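Local coordinates for anaphase-promoting complex subunit CUT9 (Schizosaccharomyces pombe, PDB 2XPI), which serves as a subunit of the anaphase-promoting complex/cyclosome, the E3 ubiquitin ligase that controls progression through mitosis and G1, at residues A[138-143]-A[153-158]; A[271-276]-A[293-298]; A[421-426]-A[451-456]. All blocks are in the same frame, centred on the assembly; numbering follows the deposited sequence.

Contact 1: A[138-143]-A[153-158]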
loop_
_atom_site.group_PDB
_atom_site.type_symbol
_atom_site.label_atom_id
_atom_site.label_comp_id
_atom_site.label_asym_id
_atom_site.label_seq_id
_atom_site.Cartn_x
_atom_site.Cartn_y
_atom_site.Cartn_z
ATOM N N CYS A 138 -3.785 -13.938 11.909
ATOM C CA CYS A 138 -4.468 -14.403 13.107
ATOM C C CYS A 138 -5.667 -15.266 12.710
ATOM O O CYS A 138 -5.855 -16.359 13.228
ATOM C CB CYS A 138 -4.852 -13.250 14.042
ATOM S SG CYS A 138 -5.310 -13.759 15.815
ATOM N N LEU A 139 -6.468 -14.799 11.767
ATOM C CA LEU A 139 -7.673 -15.524 11.415
ATOM C C LEU A 139 -7.347 -16.965 10.971
ATOM O O LEU A 139 -8.027 -17.917 11.357
ATOM C CB LEU A 139 -8.415 -14.757 10.333
ATOM C CG LEU A 139 -9.643 -15.439 9.753
ATOM C CD1 LEU A 139 -10.807 -15.291 10.719
ATOM C CD2 LEU A 139 -9.981 -14.843 8.401
ATOM N N LEU A 140 -6.291 -17.116 10.172
ATOM C CA LEU A 140 -5.885 -18.421 9.659
ATOM C C LEU A 140 -5.166 -19.273 10.714
ATOM O O LEU A 140 -5.012 -20.479 10.548
ATOM C CB LEU A 140 -4.993 -18.241 8.424
ATOM C CG LEU A 140 -5.613 -17.588 7.192
ATOM C CD1 LEU A 140 -4.580 -17.464 6.102
ATOM C CD2 LEU A 140 -6.817 -18.386 6.698
ATOM N N THR A 141 -4.724 -18.636 11.793
ATOM C CA THR A 141 -4.060 -19.327 12.895
ATOM C C THR A 141 -5.060 -19.866 13.916
ATOM O O THR A 141 -4.924 -20.984 14.410
ATOM C CB THR A 141 -3.089 -18.381 13.627
ATOM O OG1 THR A 141 -1.928 -18.166 12.816
ATOM C CG2 THR A 141 -2.660 -18.977 14.954
ATOM N N LYS A 142 -6.062 -19.048 14.221
ATOM C CA LYS A 142 -7.036 -19.331 15.269
ATOM C C LYS A 142 -7.420 -20.807 15.392
ATOM O O LYS A 142 -7.204 -21.426 16.439
ATOM C CB LYS A 142 -8.297 -18.473 15.070
ATOM N N GLU A 143 -7.984 -21.368 14.327
ATOM C CA GLU A 143 -8.594 -22.696 14.396
ATOM C C GLU A 143 -7.644 -23.805 13.957
ATOM O O GLU A 143 -8.068 -24.937 13.726
ATOM C CB GLU A 143 -9.840 -22.733 13.513
ATOM C CG GLU A 143 -10.826 -23.815 13.877
ATOM C CD GLU A 143 -11.837 -23.340 14.900
ATOM O OE1 GLU A 143 -12.068 -22.113 14.966
ATOM O OE2 GLU A 143 -12.401 -24.188 15.631
ATOM N N ARG A 153 -2.615 -22.556 4.450
ATOM C CA ARG A 153 -1.193 -22.634 4.770
ATOM C C ARG A 153 -0.397 -21.667 3.885
ATOM O O ARG A 153 0.413 -20.876 4.374
ATOM C CB ARG A 153 -0.686 -24.067 4.596
ATOM C CG ARG A 153 0.675 -24.314 5.178
ATOM C CD ARG A 153 1.017 -25.797 5.168
ATOM N NE ARG A 153 1.619 -26.194 6.440
ATOM C CZ ARG A 153 0.972 -26.824 7.416
ATOM N NH1 ARG A 153 -0.298 -27.170 7.263
ATOM N NH2 ARG A 153 1.603 -27.124 8.543
ATOM N N TYR A 154 -0.627 -21.733 2.582
ATOM C CA TYR A 154 -0.029 -20.765 1.697
ATOM C C TYR A 154 -0.253 -19.322 2.160
ATOM O O TYR A 154 0.692 -18.525 2.219
ATOM C CB TYR A 154 -0.569 -20.920 0.287
ATOM C CG TYR A 154 -0.103 -19.827 -0.633
ATOM C CD1 TYR A 154 1.213 -19.803 -1.097
ATOM C CD2 TYR A 154 -0.965 -18.821 -1.048
ATOM C CE1 TYR A 154 1.664 -18.796 -1.943
ATOM C CE2 TYR A 154 -0.529 -17.809 -1.903
ATOM C CZ TYR A 154 0.790 -17.800 -2.342
ATOM O OH TYR A 154 1.237 -16.815 -3.192
ATOM N N LEU A 155 -1.504 -18.981 2.474
ATOM C CA LEU A 155 -1.840 -17.586 2.761
ATOM C C LEU A 155 -1.306 -17.122 4.114
ATOM O O LEU A 155 -0.849 -15.986 4.243
ATOM C CB LEU A 155 -3.336 -17.334 2.651
ATOM C CG LEU A 155 -3.675 -15.841 2.643
ATOM C CD1 LEU A 155 -2.836 -15.089 1.628
ATOM C CD2 LEU A 155 -5.150 -15.625 2.376
ATOM N N ALA A 156 -1.346 -18.001 5.111
ATOM C CA ALA A 156 -0.773 -17.685 6.413
ATOM C C ALA A 156 0.736 -17.451 6.276
ATOM O O ALA A 156 1.268 -16.490 6.818
ATOM C CB ALA A 156 -1.065 -18.777 7.427
ATOM N N ALA A 157 1.412 -18.327 5.543
ATOM C CA ALA A 157 2.839 -18.167 5.286
ATOM C C ALA A 157 3.103 -16.859 4.553
ATOM O O ALA A 157 4.034 -16.117 4.880
ATOM C CB ALA A 157 3.374 -19.347 4.468
ATOM N N PHE A 158 2.282 -16.590 3.545
ATOM C CA PHE A 158 2.418 -15.379 2.756
ATOM C C PHE A 158 2.330 -14.133 3.640
ATOM O O PHE A 158 3.055 -13.169 3.410
ATOM C CB PHE A 158 1.337 -15.357 1.700
ATOM C CG PHE A 158 1.360 -14.143 0.837
ATOM C CD1 PHE A 158 0.825 -12.944 1.291
ATOM C CD2 PHE A 158 1.862 -14.208 -0.457
ATOM C CE1 PHE A 158 0.830 -11.816 0.485
ATOM C CE2 PHE A 158 1.873 -13.095 -1.269
ATOM C CZ PHE A 158 1.360 -11.895 -0.800
#
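Leu140 meets Leu155 and Ala156 where helix 133-142 passes beside helix 150-162, and all three are buried. Ahead of it in the chain, Cys138 and Leu139 serve other surfaces. Cys138 packs on Tyr337 of the second subunit, while its carbonyl O accepts from two backbone donors, Thr141 N and Lys142 N. Leu139 turns its branched chain to Leu123 of helix 117-129.

Leu140 carries the contact. Its CB points at the facing helix and lies 4.1 Å from CB of Ala156. The backbones are closest at this same pair, with Leu140 CA 6.1 Å from Ala156 CA. Its CG stands anti to the carbonyl carbon (chi1 -64°), and the extended second torsion (chi2 178°) sends CD1 on, away from its own backbone and up to the other helix. That methyl touches two neighbours, 3.7 Å from CB of Leu155 and 4.0 Å from CB of Ala156. The leucine side chains cross at about a right angle, a branch end against the base of its partner rather than two branches lying alongside. Leu155 has CG anti to its backbone N (chi1 -167°), which brings this CG within 3.9 Å of Leu140 CD1.

Helix 133-142 falls in TPR 2 and helix 150-162 in TPR 3, so the contact joins consecutive tetratricopeptide repeats of the superhelix. Alanine suits position 156 because its lone methyl lets the leucine come close to the helix backbone, as small residues do at close helix packing in TPR arrays. Ala124 of helix 117-129 touches both Leu140 and Leu155, making the cluster three-helical.

Past Leu140, Thr141 directs its hydroxyl back along its own helix, where OG1 is hydrogen-bonded to Lys137 O.

Contact 2: A[271-276]-A[293-298]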
loop_
_atom_site.group_PDB
_atom_site.type_symbol
_atom_site.label_atom_id
_atom_site.label_comp_id
_atom_site.label_asym_id
_atom_site.label_seq_id
_atom_site.Cartn_x
_atom_site.Cartn_y
_atom_site.Cartn_z
ATOM N N LEU A 271 5.026 -22.318 -24.156
ATOM C CA LEU A 271 5.537 -21.800 -22.900
ATOM C C LEU A 271 7.062 -21.905 -22.855
ATOM O O LEU A 271 7.735 -20.957 -22.482
ATOM C CB LEU A 271 4.905 -22.519 -21.708
ATOM C CG LEU A 271 5.433 -22.131 -20.327
ATOM C CD1 LEU A 271 5.208 -20.634 -20.019
ATOM C CD2 LEU A 271 4.830 -23.025 -19.252
ATOM N N ARG A 272 7.609 -23.046 -23.251
ATOM C CA ARG A 272 9.059 -23.207 -23.276
ATOM C C ARG A 272 9.756 -22.127 -24.103
ATOM O O ARG A 272 10.786 -21.614 -23.683
ATOM C CB ARG A 272 9.459 -24.594 -23.775
ATOM C CG ARG A 272 10.945 -24.774 -23.933
ATOM C CD ARG A 272 11.322 -26.237 -23.958
ATOM N NE ARG A 272 10.319 -27.031 -24.658
ATOM C CZ ARG A 272 10.211 -27.075 -25.980
ATOM N NH1 ARG A 272 11.065 -26.369 -26.726
ATOM N NH2 ARG A 272 9.261 -27.815 -26.554
ATOM N N SER A 273 9.195 -21.778 -25.264
ATOM C CA SER A 273 9.768 -20.711 -26.098
ATOM C C SER A 273 9.705 -19.359 -25.385
ATOM O O SER A 273 10.623 -18.552 -25.483
ATOM C CB SER A 273 9.065 -20.605 -27.465
ATOM O OG SER A 273 9.014 -21.842 -28.172
ATOM N N LEU A 274 8.609 -19.096 -24.682
ATOM C CA LEU A 274 8.500 -17.872 -23.893
ATOM C C LEU A 274 9.631 -17.780 -22.887
ATOM O O LEU A 274 10.237 -16.727 -22.731
ATOM C CB LEU A 274 7.164 -17.822 -23.147
ATOM C CG LEU A 274 6.030 -16.913 -23.628
ATOM C CD1 LEU A 274 6.023 -16.738 -25.123
ATOM C CD2 LEU A 274 4.704 -17.463 -23.143
ATOM N N TYR A 275 9.910 -18.880 -22.192
ATOM C CA TYR A 275 10.961 -18.884 -21.172
ATOM C C TYR A 275 12.348 -18.671 -21.781
ATOM O O TYR A 275 13.136 -17.870 -21.298
ATOM C CB TYR A 275 10.900 -20.176 -20.344
ATOM C CG TYR A 275 9.798 -20.145 -19.308
ATOM C CD1 TYR A 275 9.612 -21.190 -18.415
ATOM C CD2 TYR A 275 8.950 -19.050 -19.224
ATOM C CE1 TYR A 275 8.620 -21.137 -17.462
ATOM C CE2 TYR A 275 7.954 -18.998 -18.295
ATOM C CZ TYR A 275 7.789 -20.041 -17.412
ATOM O OH TYR A 275 6.778 -19.953 -16.482
ATOM N N MET A 276 12.634 -19.380 -22.861
ATOM C CA MET A 276 13.898 -19.223 -23.552
ATOM C C MET A 276 14.165 -17.766 -23.957
ATOM O O MET A 276 15.312 -17.339 -24.015
ATOM C CB MET A 276 13.982 -20.191 -24.740
ATOM C CG MET A 276 14.129 -21.659 -24.293
ATOM S SD MET A 276 14.019 -22.883 -25.623
ATOM C CE MET A 276 13.961 -21.729 -26.962
ATOM N N ASP A 293 11.243 -17.990 -33.868
ATOM C CA ASP A 293 10.485 -18.162 -35.089
ATOM C C ASP A 293 9.074 -18.668 -34.804
ATOM O O ASP A 293 8.086 -18.127 -35.312
ATOM C CB ASP A 293 11.206 -19.095 -36.051
ATOM C CG ASP A 293 11.310 -18.506 -37.437
ATOM O OD1 ASP A 293 11.426 -17.260 -37.533
ATOM O OD2 ASP A 293 11.269 -19.276 -38.425
ATOM N N TYR A 294 8.989 -19.708 -33.983
ATOM C CA TYR A 294 7.710 -20.242 -33.557
ATOM C C TYR A 294 6.800 -19.134 -33.021
ATOM O O TYR A 294 5.641 -19.036 -33.422
ATOM C CB TYR A 294 7.922 -21.315 -32.501
ATOM C CG TYR A 294 6.655 -21.948 -32.008
ATOM C CD1 TYR A 294 5.786 -22.591 -32.883
ATOM C CD2 TYR A 294 6.323 -21.917 -30.662
ATOM C CE1 TYR A 294 4.616 -23.191 -32.424
ATOM C CE2 TYR A 294 5.170 -22.504 -30.196
ATOM C CZ TYR A 294 4.318 -23.139 -31.076
ATOM O OH TYR A 294 3.169 -23.725 -30.597
ATOM N N LEU A 295 7.323 -18.296 -32.133
ATOM C CA LEU A 295 6.513 -17.242 -31.519
ATOM C C LEU A 295 6.120 -16.105 -32.475
ATOM O O LEU A 295 5.058 -15.490 -32.323
ATOM C CB LEU A 295 7.214 -16.679 -30.281
ATOM C CG LEU A 295 6.912 -17.312 -28.920
ATOM C CD1 LEU A 295 6.022 -18.541 -29.022
ATOM C CD2 LEU A 295 8.202 -17.625 -28.211
ATOM N N SER A 296 6.970 -15.828 -33.457
ATOM C CA SER A 296 6.638 -14.847 -34.485
ATOM C C SER A 296 5.566 -15.356 -35.458
ATOM O O SER A 296 4.846 -14.563 -36.068
ATOM C CB SER A 296 7.892 -14.395 -35.235
ATOM O OG SER A 296 8.579 -13.394 -34.491
ATOM N N SER A 297 5.452 -16.675 -35.590
ATOM C CA SER A 297 4.388 -17.258 -36.398
ATOM C C SER A 297 3.029 -17.236 -35.673
ATOM O O SER A 297 1.984 -17.444 -36.293
ATOM C CB SER A 297 4.742 -18.690 -36.831
ATOM O OG SER A 297 4.551 -19.622 -35.780
ATOM N N ILE A 298 3.051 -16.993 -34.362
ATOM C CA ILE A 298 1.823 -16.846 -33.595
ATOM C C ILE A 298 1.273 -15.444 -33.821
ATOM O O ILE A 298 1.920 -14.437 -33.510
ATOM C CB ILE A 298 2.041 -17.050 -32.079
ATOM C CG1 ILE A 298 2.812 -18.335 -31.798
ATOM C CG2 ILE A 298 0.709 -17.060 -31.345
ATOM C CD1 ILE A 298 2.032 -19.571 -32.073
#
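The helix pair of TPR 6, the repeat spanning 268-296, is packed here through Ser273 and Leu274 on helix 268-276 and Tyr294 and Leu295 on helix 285-296. Ser273 and Leu295 lie nearest in backbone terms, their CA atoms 7.2 Å apart, a spacing that a small serine suits well. The serine CB faces the isobutyl group of Leu295, with Leu295 CD1 4.0 Å from Ser273 CB. The other methyl, CD2, is modelled too close to this carbon to be taken literally.

Leu274 joins from one flank. Although its CB is not aimed at the facing helix, the end of its side chain comes nearer, and CD1 reaches CG of Leu295 at 3.9 Å; the two leucines cross at about a right angle. Leu295 therefore meets a serine carbon and a leucine methyl together. Trimmed to an alanine, this position would probably open a gap beside Leu274 CD1, which would lose its apolar mate on helix 285-296, and thin the packing on Ser273 CB.

Tyr294 closes the other flank. With CG anti to the backbone N (chi1 -179°), its ring swings toward helix 268-276, and CD2 lies 3.7 Å from OG of Ser273, an oblique approach without a hydrogen bond. That hydroxyl is hydrogen-bonded to Ala269 O, one turn back in its own helix. The carbonyl O of Tyr294 takes a bond from Ser297 OG at 2.7 Å, tilted 23° from the carbonyl plane.

Residues of the second subunit cover part of this repeat, Phe105 packing on Leu274 and Arg83 on Tyr294. No hydrogen bond spans the two segments: adhesion comes from apolar fit, and the buried serine can sit among carbons because its own helix satisfies its hydroxyl.

Contact 3: A[421-426]-A[451-456]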
loop_
_atom_site.group_PDB
_atom_site.type_symbol
_atom_site.label_atom_id
_atom_site.label_comp_id
_atom_site.label_asym_id
_atom_site.label_seq_id
_atom_site.Cartn_x
_atom_site.Cartn_y
_atom_site.Cartn_z
ATOM N N GLY A 421 40.401 7.152 -13.414
ATOM C CA GLY A 421 41.664 6.505 -13.109
ATOM C C GLY A 421 41.637 5.735 -11.805
ATOM O O GLY A 421 42.665 5.367 -11.294
ATOM N N GLU A 422 40.460 5.481 -11.259
ATOM C CA GLU A 422 40.358 4.719 -10.019
ATOM C C GLU A 422 40.288 3.221 -10.290
ATOM O O GLU A 422 39.232 2.594 -10.148
ATOM C CB GLU A 422 39.118 5.139 -9.252
ATOM C CG GLU A 422 39.356 5.326 -7.794
ATOM C CD GLU A 422 39.415 6.779 -7.452
ATOM O OE1 GLU A 422 38.634 7.551 -8.063
ATOM O OE2 GLU A 422 40.241 7.149 -6.588
ATOM N N HIS A 423 41.416 2.651 -10.679
ATOM C CA HIS A 423 41.458 1.278 -11.142
ATOM C C HIS A 423 40.889 0.250 -10.173
ATOM O O HIS A 423 40.093 -0.581 -10.583
ATOM C CB HIS A 423 42.879 0.888 -11.562
ATOM C CG HIS A 423 43.515 1.880 -12.475
ATOM N ND1 HIS A 423 42.895 2.333 -13.622
ATOM C CD2 HIS A 423 44.697 2.536 -12.395
ATOM C CE1 HIS A 423 43.677 3.216 -14.218
ATOM N NE2 HIS A 423 44.776 3.355 -13.495
ATOM N N ASP A 424 41.292 0.281 -8.910
ATOM C CA ASP A 424 40.850 -0.736 -7.951
ATOM C C ASP A 424 39.339 -0.774 -7.729
ATOM O O ASP A 424 38.714 -1.850 -7.648
ATOM C CB ASP A 424 41.560 -0.552 -6.622
ATOM C CG ASP A 424 42.979 -1.047 -6.665
ATOM O OD1 ASP A 424 43.789 -0.647 -5.790
ATOM O OD2 ASP A 424 43.277 -1.835 -7.595
ATOM N N GLN A 425 38.753 0.411 -7.632
ATOM C CA GLN A 425 37.327 0.513 -7.462
ATOM C C GLN A 425 36.624 0.120 -8.735
ATOM O O GLN A 425 35.534 -0.454 -8.677
ATOM C CB GLN A 425 36.949 1.909 -7.021
ATOM C CG GLN A 425 37.742 2.312 -5.811
ATOM C CD GLN A 425 37.028 3.297 -4.941
ATOM O OE1 GLN A 425 35.912 3.050 -4.489
ATOM N NE2 GLN A 425 37.673 4.432 -4.686
ATOM N N ALA A 426 37.234 0.409 -9.883
ATOM C CA ALA A 426 36.636 0.014 -11.151
ATOM C C ALA A 426 36.563 -1.497 -11.204
ATOM O O ALA A 426 35.510 -2.069 -11.536
ATOM C CB ALA A 426 37.420 0.536 -12.301
ATOM N N HIS A 451 42.825 -4.054 -16.283
ATOM C CA HIS A 451 44.089 -4.669 -15.874
ATOM C C HIS A 451 45.257 -4.323 -16.804
ATOM O O HIS A 451 46.411 -4.307 -16.384
ATOM C CB HIS A 451 43.949 -6.175 -15.688
ATOM C CG HIS A 451 43.366 -6.561 -14.359
ATOM N ND1 HIS A 451 44.032 -6.365 -13.166
ATOM C CD2 HIS A 451 42.177 -7.124 -14.035
ATOM C CE1 HIS A 451 43.276 -6.785 -12.167
ATOM N NE2 HIS A 451 42.147 -7.250 -12.667
ATOM N N MET A 452 44.956 -4.025 -18.060
ATOM C CA MET A 452 45.952 -3.432 -18.939
ATOM C C MET A 452 46.492 -2.125 -18.371
ATOM O O MET A 452 47.703 -1.916 -18.341
ATOM C CB MET A 452 45.379 -3.198 -20.327
ATOM C CG MET A 452 45.466 -4.419 -21.177
ATOM S SD MET A 452 45.188 -4.071 -22.902
ATOM C CE MET A 452 43.427 -4.349 -23.010
ATOM N N GLN A 453 45.589 -1.258 -17.917
ATOM C CA GLN A 453 45.960 0.007 -17.287
ATOM C C GLN A 453 46.954 -0.187 -16.153
ATOM O O GLN A 453 47.902 0.572 -16.018
ATOM C CB GLN A 453 44.723 0.684 -16.717
ATOM C CG GLN A 453 43.635 0.859 -17.712
ATOM C CD GLN A 453 44.044 1.799 -18.801
ATOM O OE1 GLN A 453 44.291 2.978 -18.545
ATOM N NE2 GLN A 453 44.132 1.288 -20.033
ATOM N N LEU A 454 46.726 -1.198 -15.329
ATOM C CA LEU A 454 47.586 -1.445 -14.188
ATOM C C LEU A 454 48.921 -2.051 -14.607
ATOM O O LEU A 454 49.867 -2.105 -13.817
ATOM C CB LEU A 454 46.891 -2.379 -13.200
ATOM C CG LEU A 454 45.670 -1.759 -12.537
ATOM C CD1 LEU A 454 45.027 -2.718 -11.554
ATOM C CD2 LEU A 454 46.064 -0.463 -11.854
ATOM N N GLY A 455 48.985 -2.524 -15.846
ATOM C CA GLY A 455 50.149 -3.247 -16.308
ATOM C C GLY A 455 50.160 -4.749 -16.050
ATOM O O GLY A 455 51.201 -5.375 -16.226
ATOM N N ASN A 456 49.040 -5.344 -15.636
ATOM C CA ASN A 456 48.991 -6.800 -15.506
ATOM C C ASN A 456 48.568 -7.413 -16.825
ATOM O O ASN A 456 47.407 -7.735 -17.027
ATOM C CB ASN A 456 48.056 -7.263 -14.382
ATOM C CG ASN A 456 48.163 -6.396 -13.138
ATOM O OD1 ASN A 456 49.128 -5.649 -12.977
ATOM N ND2 ASN A 456 47.162 -6.478 -12.255
#
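Carbon-to-ring packing comes first: the imidazole of His423 receives CB of Gln453 over one face. This CH-pi contact puts Gln453 CB 4.1 Å from the ring centroid, 28° off the normal. His423 CG stands anti to the carbonyl carbon (chi1 -49°), which carries the ring out to Gln453 and Leu454. The opposite face is covered from within its own segment, by Gly421 O, 3.5 Å above the plane, so the flat imidazole has a neighbour over each face, a place suited to a thin planar side chain.

Leu454 supplies apolar contact: its CD2 lies 3.5 Å from CB of His423 and also meets CD2 of the ring obliquely, the two side chains sliding past each other in opposite directions.

Helix 423-435 belongs to TPR 10 and helix 442-454 to TPR 11, so the contact brings the first turn of helix 423-435 against the last turn of helix 442-454, at the surface of a region whose repeats 8 and 10-13 bind hcn1.

No hydrogen bond crosses between the segments; the polar bonds lie beside the contact. His423 ND1 is hydrogen-bonded to Gln450 OE1, which fixes how the ring is turned. Asn456 ND2 donates only weakly to His451 ND1, at 3.3 Å.

Gly421 and Gly455 both end helices in Schellman motifs, with positive phi; a CB there would strike the preceding carbonyl O, hence glycine at each place.

How the contacts relate
The three contacts follow one another along the chain without touching. Contacts 1 and 2 have centres 39 Å apart and nearest atoms about 15 Å apart, and both touch the second subunit, in keeping with the role of repeats 1-7 in homodimerization. Contact 3 belongs to the other functional stretch, the repeats that bind hcn1; its centre is 54 Å from that of contact 1 and 43 Å from that of contact 2, on the opposite side of the chain's centre from both. Contact 2 packs within one repeat, whereas contacts 1 and 3 join consecutive repeats. A bound gold(I) cyanide ion lies about 8 Å from the Leu140 side chain of contact 1.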